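Local structure of beta-glucosidase (Saccharopolyspora erythraea D, 5M6G) at residues A179-V184 / A230-G235; A206-V211 / R264-R269; L514-E519 / L544-E549. The protein probably hydrolyses terminal, non-reducing beta-D-glucosyl residues with release of beta-D-glucose, as a two-domain enzyme of glycosyl hydrolase family 3. All coordinates share one frame; numbering follows the deposited sequence.

Contact 1: residues A179-V184 / A230-G235; sequences APCVCV and AKHYVG. With SOR (sorbitol), chain L.
A230 and V182 touch where the loop 179-184 runs beside strand 229-233 of the TIM-barrel domain, at the sorbitol pocket that includes K231 and H232. A230 CB lies 4.3 Å from V182 CG2, and F263 of helix 261-268 packs on both side chains. At K231 the backbones form a single bridge with C181. K231 N donates to P180 O at 3.3 Å, while K231 O accepts V182 N at 2.7 Å, almost in line with the carbonyl (C=O...N angle 169°). C183 N adds a weak bond, so one oxygen accepts from two successive N-H groups, beside the C181-C183 disulfide. K231 CG sits between backbone N and carbonyl carbon (chi1 72°) and lies over the centre of the H232 ring, 3.7 Å above its plane. The chain beyond is extended and brings K231 NZ to sorbitol O1 at 2.6 Å; F178 O accepts a further bond from NZ. A cis peptide leads into H232, whose ring C181 SG approaches obliquely, 4.0 Å from ND1. A hydrogen bond between H232 ND1 and D236 OD2 is likely to hold the rotation of the imidazole. H232 NE2 meets sorbitol O1 at 2.6 Å, where either atom could be the donor.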
ATOM      1  N   ALA A 179      -3.517  -2.571  -4.398  1.00 11.73           N
ATOM      2  CA  ALA A 179      -2.066  -2.422  -4.429  1.00 12.91           C
ATOM      3  C   ALA A 179      -1.581  -2.771  -5.833  1.00 11.66           C
ATOM      4  O   ALA A 179      -2.150  -3.659  -6.480  1.00 16.11           O
ATOM      5  CB  ALA A 179      -1.395  -3.338  -3.376  1.00  9.59           C
ATOM      6  N   PRO A 180      -0.505  -2.121  -6.300  1.00 14.07           N
ATOM      7  CA  PRO A 180       0.341  -1.143  -5.592  1.00 13.14           C
ATOM      8  C   PRO A 180      -0.061   0.326  -5.738  1.00 15.17           C
ATOM      9  O   PRO A 180      -0.630   0.720  -6.765  1.00 12.56           O
ATOM     10  CB  PRO A 180       1.706  -1.352  -6.247  1.00 15.75           C
ATOM     11  CG  PRO A 180       1.357  -1.656  -7.682  1.00 14.01           C
ATOM     12  CD  PRO A 180       0.125  -2.572  -7.556  1.00 13.36           C
ATOM     13  N   CYS A 181       0.242   1.132  -4.722  1.00 14.31           N
ATOM     14  CA  CYS A 181       0.294   2.578  -4.923  1.00 14.65           C
ATOM     15  C   CYS A 181       1.428   2.889  -5.894  1.00 16.95           C
ATOM     16  O   CYS A 181       2.600   2.654  -5.574  1.00 14.09           O
ATOM     17  CB  CYS A 181       0.519   3.334  -3.601  1.00 18.48           C
ATOM     18  SG  CYS A 181       0.041   5.144  -3.572  1.00 19.73           S
ATOM     19  N   VAL A 182       1.086   3.377  -7.088  1.00  9.90           N
ATOM     20  CA  VAL A 182       2.061   3.866  -8.051  1.00 12.06           C
ATOM     21  C   VAL A 182       2.190   5.383  -7.965  1.00 13.80           C
ATOM     22  O   VAL A 182       2.785   6.019  -8.844  1.00 13.89           O
ATOM     23  CB  VAL A 182       1.718   3.391  -9.473  1.00 15.82           C
ATOM     24  CG1 VAL A 182       1.600   1.854  -9.498  1.00 13.62           C
ATOM     25  CG2 VAL A 182       0.428   4.046  -9.983  1.00 12.07           C
ATOM     26  N   CYS A 183       1.624   5.970  -6.911  1.00 13.79           N
ATOM     27  CA  CYS A 183       1.820   7.362  -6.542  1.00 14.41           C
ATOM     28  C   CYS A 183       3.292   7.745  -6.577  1.00 13.85           C
ATOM     29  O   CYS A 183       4.149   7.013  -6.077  1.00 11.72           O
ATOM     30  CB  CYS A 183       1.246   7.581  -5.134  1.00 18.95           C
ATOM     31  SG  CYS A 183       1.731   6.321  -3.814  1.00 22.34           S
ATOM     32  N   VAL A 184       3.577   8.903  -7.171  1.00 13.81           N
ATOM     33  CA  VAL A 184       4.912   9.490  -7.190  1.00 13.28           C
ATOM     34  C   VAL A 184       4.891  10.625  -6.174  1.00 12.94           C
ATOM     35  O   VAL A 184       4.352  11.701  -6.446  1.00 12.76           O
ATOM     36  CB  VAL A 184       5.284   9.985  -8.591  1.00 13.08           C
ATOM     37  CG1 VAL A 184       6.648  10.621  -8.579  1.00 15.83           C
ATOM     38  CG2 VAL A 184       5.237   8.831  -9.584  1.00 12.14           C
ATOM     39  N   ALA A 230      -3.665  -0.484  -9.672  1.00 12.14           N
ATOM     40  CA  ALA A 230      -2.825   0.706  -9.753  1.00  9.62           C
ATOM     41  C   ALA A 230      -3.588   1.875  -9.135  1.00 12.71           C
ATOM     42  O   ALA A 230      -4.701   2.190  -9.568  1.00 12.88           O
ATOM     43  CB  ALA A 230      -2.427   1.001 -11.197  1.00 13.93           C
ATOM     44  N   LYS A 231      -3.005   2.503  -8.112  1.00 14.30           N
ATOM     45  CA  LYS A 231      -3.660   3.617  -7.419  1.00 11.85           C
ATOM     46  C   LYS A 231      -2.641   4.704  -7.033  1.00 11.98           C
ATOM     47  O   LYS A 231      -1.445   4.428  -6.962  1.00 13.07           O
ATOM     48  CB  LYS A 231      -4.394   3.114  -6.166  1.00 10.80           C
ATOM     49  CG  LYS A 231      -3.486   2.687  -5.013  1.00 13.93           C
ATOM     50  CD  LYS A 231      -4.287   1.995  -3.890  1.00 11.51           C
ATOM     51  CE  LYS A 231      -3.424   1.839  -2.610  1.00 14.49           C
ATOM     52  NZ  LYS A 231      -4.219   1.235  -1.488  1.00 13.98           N
ATOM     53  N   HIS A 232      -3.087   5.933  -6.780  1.00 12.14           N
ATOM     54  CA  HIS A 232      -4.434   6.412  -7.056  1.00 10.62           C
ATOM     55  C   HIS A 232      -4.383   7.337  -8.280  1.00 11.99           C
ATOM     56  O   HIS A 232      -3.597   8.288  -8.326  1.00 16.54           O
ATOM     57  CB  HIS A 232      -5.013   7.163  -5.859  1.00 13.00           C
ATOM     58  CG  HIS A 232      -4.859   6.443  -4.555  1.00 15.52           C
ATOM     59  ND1 HIS A 232      -3.682   6.448  -3.834  1.00 14.72           N
ATOM     60  CD2 HIS A 232      -5.738   5.706  -3.832  1.00 17.58           C
ATOM     61  CE1 HIS A 232      -3.840   5.737  -2.729  1.00 18.71           C
ATOM     62  NE2 HIS A 232      -5.080   5.281  -2.702  1.00 18.92           N
ATOM     63  N   TYR A 233      -5.234   7.049  -9.259  1.00 13.43           N
ATOM     64  CA  TYR A 233      -5.257   7.751 -10.538  1.00  9.85           C
ATOM     65  C   TYR A 233      -5.970   9.099 -10.436  1.00 12.04           C
ATOM     66  O   TYR A 233      -7.151   9.120 -10.105  1.00 11.41           O
ATOM     67  CB  TYR A 233      -5.966   6.859 -11.584  1.00 10.74           C
ATOM     68  CG  TYR A 233      -5.942   7.438 -12.978  1.00 12.58           C
ATOM     69  CD1 TYR A 233      -4.875   7.186 -13.829  1.00 14.87           C
ATOM     70  CD2 TYR A 233      -6.968   8.259 -13.433  1.00  9.28           C
ATOM     71  CE1 TYR A 233      -4.825   7.741 -15.105  1.00 13.70           C
ATOM     72  CE2 TYR A 233      -6.925   8.827 -14.714  1.00 10.27           C
ATOM     73  CZ  TYR A 233      -5.850   8.553 -15.540  1.00 13.97           C
ATOM     74  OH  TYR A 233      -5.769   9.078 -16.808  1.00 15.02           O
ATOM     75  N   VAL A 234      -5.299  10.229 -10.706  1.00 12.95           N
ATOM     76  CA  VAL A 234      -3.866  10.326 -10.983  1.00 10.35           C
ATOM     77  C   VAL A 234      -3.381  11.638 -10.372  1.00 13.56           C
ATOM     78  O   VAL A 234      -4.134  12.612 -10.300  1.00 14.63           O
ATOM     79  CB  VAL A 234      -3.547  10.247 -12.509  1.00 17.55           C
ATOM     80  CG1 VAL A 234      -4.347  11.286 -13.300  1.00 10.99           C
ATOM     81  CG2 VAL A 234      -2.038  10.391 -12.778  1.00 12.43           C
ATOM     82  N   GLY A 235      -2.135  11.654  -9.905  1.00 16.98           N
ATOM     83  CA  GLY A 235      -1.561  12.843  -9.303  1.00 16.51           C
ATOM     84  C   GLY A 235      -1.659  12.918  -7.799  1.00 18.02           C
ATOM     85  O   GLY A 235      -1.470  14.003  -7.237  1.00 16.33           O
TER
HETATM   86  C1  SOR L 711      -6.753   3.646  -0.624  1.00 25.88           C
HETATM   87  C2  SOR L 711      -7.332   2.457   0.122  1.00 38.96           C
HETATM   88  C3  SOR L 711      -8.584   2.907   0.871  1.00 43.25           C
HETATM   89  C4  SOR L 711      -9.005   1.871   1.909  1.00 31.59           C
HETATM   90  C5  SOR L 711      -9.858   2.464   3.035  1.00 40.79           C
HETATM   91  C6  SOR L 711      -9.912   1.450   4.174  1.00 25.74           C
HETATM   92  O1  SOR L 711      -5.380   3.457  -0.867  1.00 22.27           O
HETATM   93  O2  SOR L 711      -7.654   1.427  -0.796  1.00 26.60           O
HETATM   94  O3  SOR L 711      -9.615   3.090  -0.063  1.00 35.74           O
HETATM   95  O4  SOR L 711      -9.716   0.825   1.278  1.00 40.21           O
HETATM   96  O5  SOR L 711      -9.341   3.704   3.501  1.00 37.75           O
HETATM   97  O6  SOR L 711     -10.329   2.073   5.371  1.00 35.41           O

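Contact 2: residues A206-V211 / R264-R269; sequences AMTSAV and REAIAR
R269 reaches from the C-terminal end of helix 261-268 across to T208 and S209, at the type I turn that leads into helix 209-215; both helices belong to the TIM-barrel domain. Its CB rests 4.3 Å from V211 CG1. CG is anti to the carbonyl carbon (chi1 -72°), and the chain runs extended from there to NE. R269 CD comes 3.2 Å from T208 O, close to T208 OG1 as well. R269 NE then gives T208 OG1 a weak, bent bond of 3.2 Å (N-H...O angle 128°); this hydroxyl is also hydrogen-bonded to S205 O. R269 CZ lies 3.6 Å from S209 CA, which sits over the centre of one guanidinium face, with S209 N above the same group. NH1 is hydrogen-bonded to T212 OG1, just past V211. An alanine here would probably leave T212 OG1 without this partner and open a gap beside T208 and over S209 CA, though the CB contact with V211 would remain. Deeper in, A266 presents its methyl to both T208 and V211, with A266 CB 4.2 Å from T208 CG2. At the tip of the arginine, R269 NH2 ends 3.9 Å from S209 CB.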
ATOM      1  N   ALA A 206       9.263   1.352 -12.503  1.00 18.93           N
ATOM      2  CA  ALA A 206      10.009   0.108 -12.388  1.00 16.98           C
ATOM      3  C   ALA A 206       9.367  -0.832 -11.382  1.00 13.71           C
ATOM      4  O   ALA A 206       9.367  -2.055 -11.581  1.00 17.90           O
ATOM      5  CB  ALA A 206      11.458   0.404 -11.992  1.00 17.80           C
ATOM      6  N   MET A 207       8.790  -0.295 -10.317  1.00 14.93           N
ATOM      7  CA  MET A 207       8.253  -1.148  -9.270  0.95 16.04           C
ATOM      8  C   MET A 207       6.813  -1.591  -9.538  1.00 17.89           C
ATOM      9  O   MET A 207       6.217  -2.261  -8.688  1.00 14.87           O
ATOM     10  CB  MET A 207       8.362  -0.460  -7.910  0.95 18.72           C
ATOM     11  CG  MET A 207       9.798  -0.103  -7.530  0.95 22.29           C
ATOM     12  SD  MET A 207      10.890  -1.538  -7.590  0.95 24.03           S
ATOM     13  CE  MET A 207      12.284  -0.900  -6.637  0.95 15.31           C
ATOM     14  N   THR A 208       6.251  -1.252 -10.698  1.00 13.87           N
ATOM     15  CA  THR A 208       4.988  -1.871 -11.066  1.00 14.63           C
ATOM     16  C   THR A 208       5.160  -3.357 -11.336  1.00 17.22           C
ATOM     17  O   THR A 208       4.166  -4.050 -11.574  1.00 14.78           O
ATOM     18  CB  THR A 208       4.367  -1.176 -12.295  1.00 12.92           C
ATOM     19  OG1 THR A 208       5.218  -1.360 -13.433  1.00 15.64           O
ATOM     20  CG2 THR A 208       4.173   0.308 -12.035  1.00 13.59           C
ATOM     21  N   SER A 209       6.398  -3.862 -11.293  1.00 14.07           N
ATOM     22  CA  SER A 209       6.615  -5.301 -11.223  1.00 14.64           C
ATOM     23  C   SER A 209       5.819  -5.944 -10.086  1.00 13.35           C
ATOM     24  O   SER A 209       5.563  -7.151 -10.128  1.00 14.52           O
ATOM     25  CB  SER A 209       8.111  -5.581 -11.061  1.00 15.89           C
ATOM     26  OG  SER A 209       8.551  -5.179  -9.780  1.00 14.93           O
ATOM     27  N   ALA A 210       5.415  -5.166  -9.076  1.00 15.79           N
ATOM     28  CA  ALA A 210       4.494  -5.680  -8.063  1.00 13.41           C
ATOM     29  C   ALA A 210       3.223  -6.232  -8.698  1.00 16.37           C
ATOM     30  O   ALA A 210       2.648  -7.215  -8.206  1.00 14.19           O
ATOM     31  CB  ALA A 210       4.140  -4.582  -7.064  1.00 16.15           C
ATOM     32  N   VAL A 211       2.762  -5.602  -9.785  1.00 14.27           N
ATOM     33  CA  VAL A 211       1.556  -6.065 -10.475  1.00 11.33           C
ATOM     34  C   VAL A 211       1.770  -7.468 -11.023  1.00 12.34           C
ATOM     35  O   VAL A 211       0.905  -8.352 -10.903  1.00 14.02           O
ATOM     36  CB  VAL A 211       1.180  -5.089 -11.605  1.00 12.43           C
ATOM     37  CG1 VAL A 211       0.010  -5.653 -12.441  1.00 12.37           C
ATOM     38  CG2 VAL A 211       0.822  -3.722 -11.039  1.00 11.03           C
ATOM     39  N   ARG A 264       0.828   3.911 -17.021  1.00 16.25           N
ATOM     40  CA  ARG A 264       1.069   3.306 -18.330  1.00 15.76           C
ATOM     41  C   ARG A 264       1.793   1.971 -18.191  1.00 16.16           C
ATOM     42  O   ARG A 264       1.415   0.977 -18.823  1.00 16.91           O
ATOM     43  CB  ARG A 264       1.882   4.273 -19.202  1.00 20.20           C
ATOM     44  CG  ARG A 264       1.706   4.105 -20.692  1.00 28.54           C
ATOM     45  CD  ARG A 264       2.630   5.050 -21.476  1.00 30.07           C
ATOM     46  NE  ARG A 264       2.301   6.466 -21.314  1.00 32.01           N
ATOM     47  CZ  ARG A 264       1.421   7.109 -22.073  1.00 32.88           C
ATOM     48  NH1 ARG A 264       0.782   6.453 -23.034  1.00 39.01           N
ATOM     49  NH2 ARG A 264       1.176   8.401 -21.883  1.00 29.38           N
ATOM     50  N   GLU A 265       2.847   1.933 -17.364  1.00 11.41           N
ATOM     51  CA  GLU A 265       3.587   0.692 -17.145  1.00 15.61           C
ATOM     52  C   GLU A 265       2.724  -0.374 -16.482  1.00 16.87           C
ATOM     53  O   GLU A 265       2.827  -1.560 -16.816  1.00 17.51           O
ATOM     54  CB  GLU A 265       4.824   0.956 -16.286  1.00 18.66           C
ATOM     55  CG  GLU A 265       6.075   1.250 -17.093  1.00 34.93           C
ATOM     56  CD  GLU A 265       6.510   0.060 -17.922  1.00 35.08           C
ATOM     57  OE1 GLU A 265       6.988  -0.933 -17.330  1.00 30.10           O
ATOM     58  OE2 GLU A 265       6.360   0.122 -19.164  1.00 41.32           O
ATOM     59  N   ALA A 266       1.909   0.014 -15.502  1.00 13.47           N
ATOM     60  CA  ALA A 266       1.063  -0.979 -14.842  1.00 12.91           C
ATOM     61  C   ALA A 266       0.071  -1.568 -15.831  1.00 16.40           C
ATOM     62  O   ALA A 266      -0.178  -2.777 -15.832  1.00 14.27           O
ATOM     63  CB  ALA A 266       0.338  -0.354 -13.650  1.00 12.21           C
ATOM     64  N   ILE A 267      -0.469  -0.728 -16.716  1.00 15.88           N
ATOM     65  CA  ILE A 267      -1.390  -1.204 -17.745  1.00 13.75           C
ATOM     66  C   ILE A 267      -0.680  -2.150 -18.708  1.00 14.62           C
ATOM     67  O   ILE A 267      -1.218  -3.199 -19.077  1.00 17.47           O
ATOM     68  CB  ILE A 267      -2.017   0.001 -18.468  1.00 13.36           C
ATOM     69  CG1 ILE A 267      -2.951   0.749 -17.508  1.00 14.19           C
ATOM     70  CG2 ILE A 267      -2.748  -0.430 -19.740  1.00 15.84           C
ATOM     71  CD1 ILE A 267      -3.359   2.133 -18.002  1.00 16.84           C
ATOM     72  N   ALA A 268       0.546  -1.809 -19.117  1.00 16.93           N
ATOM     73  CA  ALA A 268       1.314  -2.701 -19.983  1.00 19.44           C
ATOM     74  C   ALA A 268       1.535  -4.065 -19.342  1.00 19.30           C
ATOM     75  O   ALA A 268       1.567  -5.085 -20.043  1.00 19.90           O
ATOM     76  CB  ALA A 268       2.660  -2.063 -20.335  1.00 21.75           C
ATOM     77  N   ARG A 269       1.687  -4.111 -18.015  1.00 17.75           N
ATOM     78  CA  ARG A 269       1.824  -5.380 -17.311  1.00 16.39           C
ATOM     79  C   ARG A 269       0.500  -6.097 -17.117  1.00 18.09           C
ATOM     80  O   ARG A 269       0.494  -7.217 -16.590  1.00 17.09           O
ATOM     81  CB  ARG A 269       2.489  -5.164 -15.950  1.00 15.75           C
ATOM     82  CG  ARG A 269       3.954  -4.835 -16.050  1.00 20.32           C
ATOM     83  CD  ARG A 269       4.533  -4.536 -14.676  1.00 19.63           C
ATOM     84  NE  ARG A 269       5.942  -4.173 -14.756  1.00 24.20           N
ATOM     85  CZ  ARG A 269       6.930  -5.061 -14.787  1.00 21.51           C
ATOM     86  NH1 ARG A 269       6.656  -6.360 -14.747  1.00 20.10           N
ATOM     87  NH2 ARG A 269       8.185  -4.651 -14.858  1.00 24.68           N
TER

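Contact 3: residues L514-E519 / L544-E549; sequences LGLDEE and LDIAGE
D545 N stands above the carbonyl plane of L514, 59° out of it. The bond is short and nearly straight, with D545 N 2.8 Å from L514 O and an N-H...O angle of 165°. L544 CB closes on L514 O at 3.5 Å. The carboxylate of D545, its CG anti to the backbone N (chi1 -167°), accepts a hydrogen bond from a water at OD2, 2.8 Å away, and a weak one from F591 N. That water accepts from L514 N, so the backbone of L514 is tied to D545 at both its polar ends. A second water takes L516 N as donor and gives its hydrogens to D545 O and to E549 OE1, 2.7 Å from the water oxygen. L514 and L516 meet two apolar side chains of the other segment, L544 and I546. L544 crosses both leucines at about a right angle, its CD2 4.1 Å from L514 CD2 and its CD1 3.9 Å from L516 CD2; I546 CG2 meets L516 CG at 4.2 Å. D517 N-caps helix 518-528 through D520 N. The contact joins the loop entering this helix, which forms the beta-alpha-beta crossover between parallel strands 493-499 and 534-539, to the loop after the second strand.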
ATOM      1  N   LEU A 514       8.951  18.322  10.192  1.00 14.94           N
ATOM      2  CA  LEU A 514       9.388  16.930  10.154  1.00 16.89           C
ATOM      3  C   LEU A 514      10.640  16.684  10.991  1.00 15.42           C
ATOM      4  O   LEU A 514      11.336  15.690  10.768  1.00 18.07           O
ATOM      5  CB  LEU A 514       9.627  16.469   8.713  1.00 16.03           C
ATOM      6  CG  LEU A 514       8.349  16.122   7.935  1.00 15.80           C
ATOM      7  CD1 LEU A 514       8.618  15.966   6.444  1.00 16.25           C
ATOM      8  CD2 LEU A 514       7.709  14.857   8.489  1.00 19.99           C
ATOM      9  N   GLY A 515      10.943  17.554  11.949  1.00 19.95           N
ATOM     10  CA  GLY A 515      12.069  17.303  12.823  1.00 17.53           C
ATOM     11  C   GLY A 515      11.800  16.170  13.799  1.00 17.66           C
ATOM     12  O   GLY A 515      10.666  15.765  14.038  1.00 15.13           O
ATOM     13  N   LEU A 516      12.873  15.643  14.382  1.00 19.14           N
ATOM     14  CA  LEU A 516      12.710  14.635  15.420  1.00 19.87           C
ATOM     15  C   LEU A 516      11.951  15.224  16.601  1.00 14.19           C
ATOM     16  O   LEU A 516      12.167  16.379  16.981  1.00 17.16           O
ATOM     17  CB  LEU A 516      14.080  14.117  15.873  1.00 18.69           C
ATOM     18  CG  LEU A 516      14.890  13.362  14.820  1.00 14.63           C
ATOM     19  CD1 LEU A 516      16.290  13.079  15.342  1.00 19.63           C
ATOM     20  CD2 LEU A 516      14.172  12.068  14.473  1.00 21.33           C
ATOM     21  N   ASP A 517      11.050  14.433  17.178  1.00 16.97           N
ATOM     22  CA  ASP A 517      10.322  14.895  18.349  1.00 22.61           C
ATOM     23  C   ASP A 517      11.271  15.016  19.543  1.00 22.56           C
ATOM     24  O   ASP A 517      12.470  14.709  19.471  1.00 18.73           O
ATOM     25  CB  ASP A 517       9.126  13.985  18.644  1.00 18.42           C
ATOM     26  CG  ASP A 517       9.512  12.553  18.987  1.00 21.56           C
ATOM     27  OD1 ASP A 517      10.654  12.294  19.414  1.00 21.10           O
ATOM     28  OD2 ASP A 517       8.634  11.670  18.854  1.00 20.34           O
ATOM     29  N   GLU A 518      10.733  15.490  20.665  1.00 24.02           N
ATOM     30  CA  GLU A 518      11.628  15.836  21.763  1.00 31.79           C
ATOM     31  C   GLU A 518      12.176  14.590  22.439  1.00 22.41           C
ATOM     32  O   GLU A 518      13.299  14.610  22.954  1.00 18.42           O
ATOM     33  CB  GLU A 518      10.918  16.761  22.755  1.00 32.44           C
ATOM     34  CG  GLU A 518      10.720  18.168  22.168  1.00 43.42           C
ATOM     35  CD  GLU A 518      10.556  19.257  23.218  1.00 57.81           C
ATOM     36  OE1 GLU A 518      10.327  18.924  24.403  1.00 60.50           O
ATOM     37  OE2 GLU A 518      10.683  20.452  22.855  1.00 52.92           O
ATOM     38  N   GLU A 519      11.426  13.491  22.408  1.00 19.21           N
ATOM     39  CA  GLU A 519      11.940  12.249  22.969  1.00 19.91           C
ATOM     40  C   GLU A 519      13.140  11.749  22.177  1.00 21.12           C
ATOM     41  O   GLU A 519      14.175  11.394  22.759  1.00 16.82           O
ATOM     42  CB  GLU A 519      10.843  11.185  23.007  1.00 17.37           C
ATOM     43  CG  GLU A 519      11.391   9.811  23.398  1.00 17.99           C
ATOM     44  CD  GLU A 519      10.340   8.701  23.388  1.00 20.48           C
ATOM     45  OE1 GLU A 519      10.727   7.544  23.656  1.00 19.28           O
ATOM     46  OE2 GLU A 519       9.143   8.975  23.127  1.00 21.83           O
ATOM     47  N   LEU A 544      13.294  12.767   7.293  1.00 14.61           N
ATOM     48  CA  LEU A 544      12.999  13.621   8.433  1.00 13.42           C
ATOM     49  C   LEU A 544      14.019  14.749   8.481  1.00 11.81           C
ATOM     50  O   LEU A 544      15.141  14.611   7.989  1.00 13.57           O
ATOM     51  CB  LEU A 544      13.027  12.834   9.755  1.00 11.19           C
ATOM     52  CG  LEU A 544      12.032  11.687   9.888  1.00 15.60           C
ATOM     53  CD1 LEU A 544      12.171  11.041  11.282  1.00 17.92           C
ATOM     54  CD2 LEU A 544      10.593  12.143   9.623  1.00 11.18           C
ATOM     55  N   ASP A 545      13.621  15.864   9.084  1.00 13.43           N
ATOM     56  CA  ASP A 545      14.432  17.085   9.097  1.00 13.80           C
ATOM     57  C   ASP A 545      15.495  16.969  10.188  1.00 16.99           C
ATOM     58  O   ASP A 545      15.225  17.224  11.364  1.00 18.68           O
ATOM     59  CB  ASP A 545      13.527  18.289   9.314  1.00 15.03           C
ATOM     60  CG  ASP A 545      14.218  19.607   9.024  1.00 17.72           C
ATOM     61  OD1 ASP A 545      15.377  19.603   8.549  1.00 17.25           O
ATOM     62  OD2 ASP A 545      13.579  20.650   9.261  1.00 22.35           O
ATOM     63  N   ILE A 546      16.710  16.575   9.797  1.00 13.20           N
ATOM     64  CA  ILE A 546      17.770  16.223  10.736  1.00 19.63           C
ATOM     65  C   ILE A 546      19.061  16.974  10.473  1.00 21.02           C
ATOM     66  O   ILE A 546      20.070  16.685  11.124  1.00 16.68           O
ATOM     67  CB  ILE A 546      18.054  14.712  10.703  1.00 16.53           C
ATOM     68  CG1 ILE A 546      18.465  14.339   9.274  1.00 16.57           C
ATOM     69  CG2 ILE A 546      16.852  13.922  11.204  1.00 17.28           C
ATOM     70  CD1 ILE A 546      18.924  12.963   9.116  1.00 20.98           C
ATOM     71  N   ALA A 547      19.078  17.892   9.504  1.00 18.63           N
ATOM     72  CA  ALA A 547      20.339  18.484   9.065  1.00 18.12           C
ATOM     73  C   ALA A 547      21.046  19.229  10.187  1.00 22.04           C
ATOM     74  O   ALA A 547      22.276  19.336  10.176  1.00 20.37           O
ATOM     75  CB  ALA A 547      20.098  19.428   7.886  1.00 17.00           C
ATOM     76  N   GLY A 548      20.297  19.758  11.155  1.00 18.67           N
ATOM     77  CA  GLY A 548      20.931  20.492  12.232  1.00 20.95           C
ATOM     78  C   GLY A 548      21.640  19.612  13.237  1.00 25.70           C
ATOM     79  O   GLY A 548      22.469  20.112  14.004  1.00 26.30           O
ATOM     80  N   GLU A 549      21.341  18.306  13.244  1.00 20.60           N
ATOM     81  CA  GLU A 549      21.900  17.372  14.215  1.00 20.21           C
ATOM     82  C   GLU A 549      22.810  16.310  13.620  1.00 19.94           C
ATOM     83  O   GLU A 549      23.604  15.729  14.366  1.00 20.21           O
ATOM     84  CB  GLU A 549      20.781  16.646  14.987  1.00 23.48           C
ATOM     85  CG  GLU A 549      19.945  17.547  15.889  1.00 29.22           C
ATOM     86  CD  GLU A 549      18.910  18.340  15.114  1.00 33.41           C
ATOM     87  OE1 GLU A 549      17.943  17.718  14.624  1.00 41.66           O
ATOM     88  OE2 GLU A 549      19.067  19.576  14.978  1.00 36.43           O
TER
HETATM   89  O   HOH W   1      10.987  20.421  10.377  1.00 16.47           O
HETATM   90  O   HOH W   2      15.458  16.935  14.058  1.00 17.81           O

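From the N terminus, the loop after strand 176-177 opens contact 1, and the start of helix 209-215 opens contact 2 before either is closed. Strand 229-233 then closes contact 1, and helix 261-268 closes contact 2, so the two cross along the chain. They also touch in space: P180 packs on V211, V182 on T208, and A230 on A266, which layers the helix pair of contact 2 against the strand and loop of contact 1 in the TIM-barrel domain. Contact 3 follows in series, closing a shorter loop around helix 518-528 in the C-terminal domain. Its nearest atoms are about 14 Å from those of contact 1 and about 20 Å from those of contact 2.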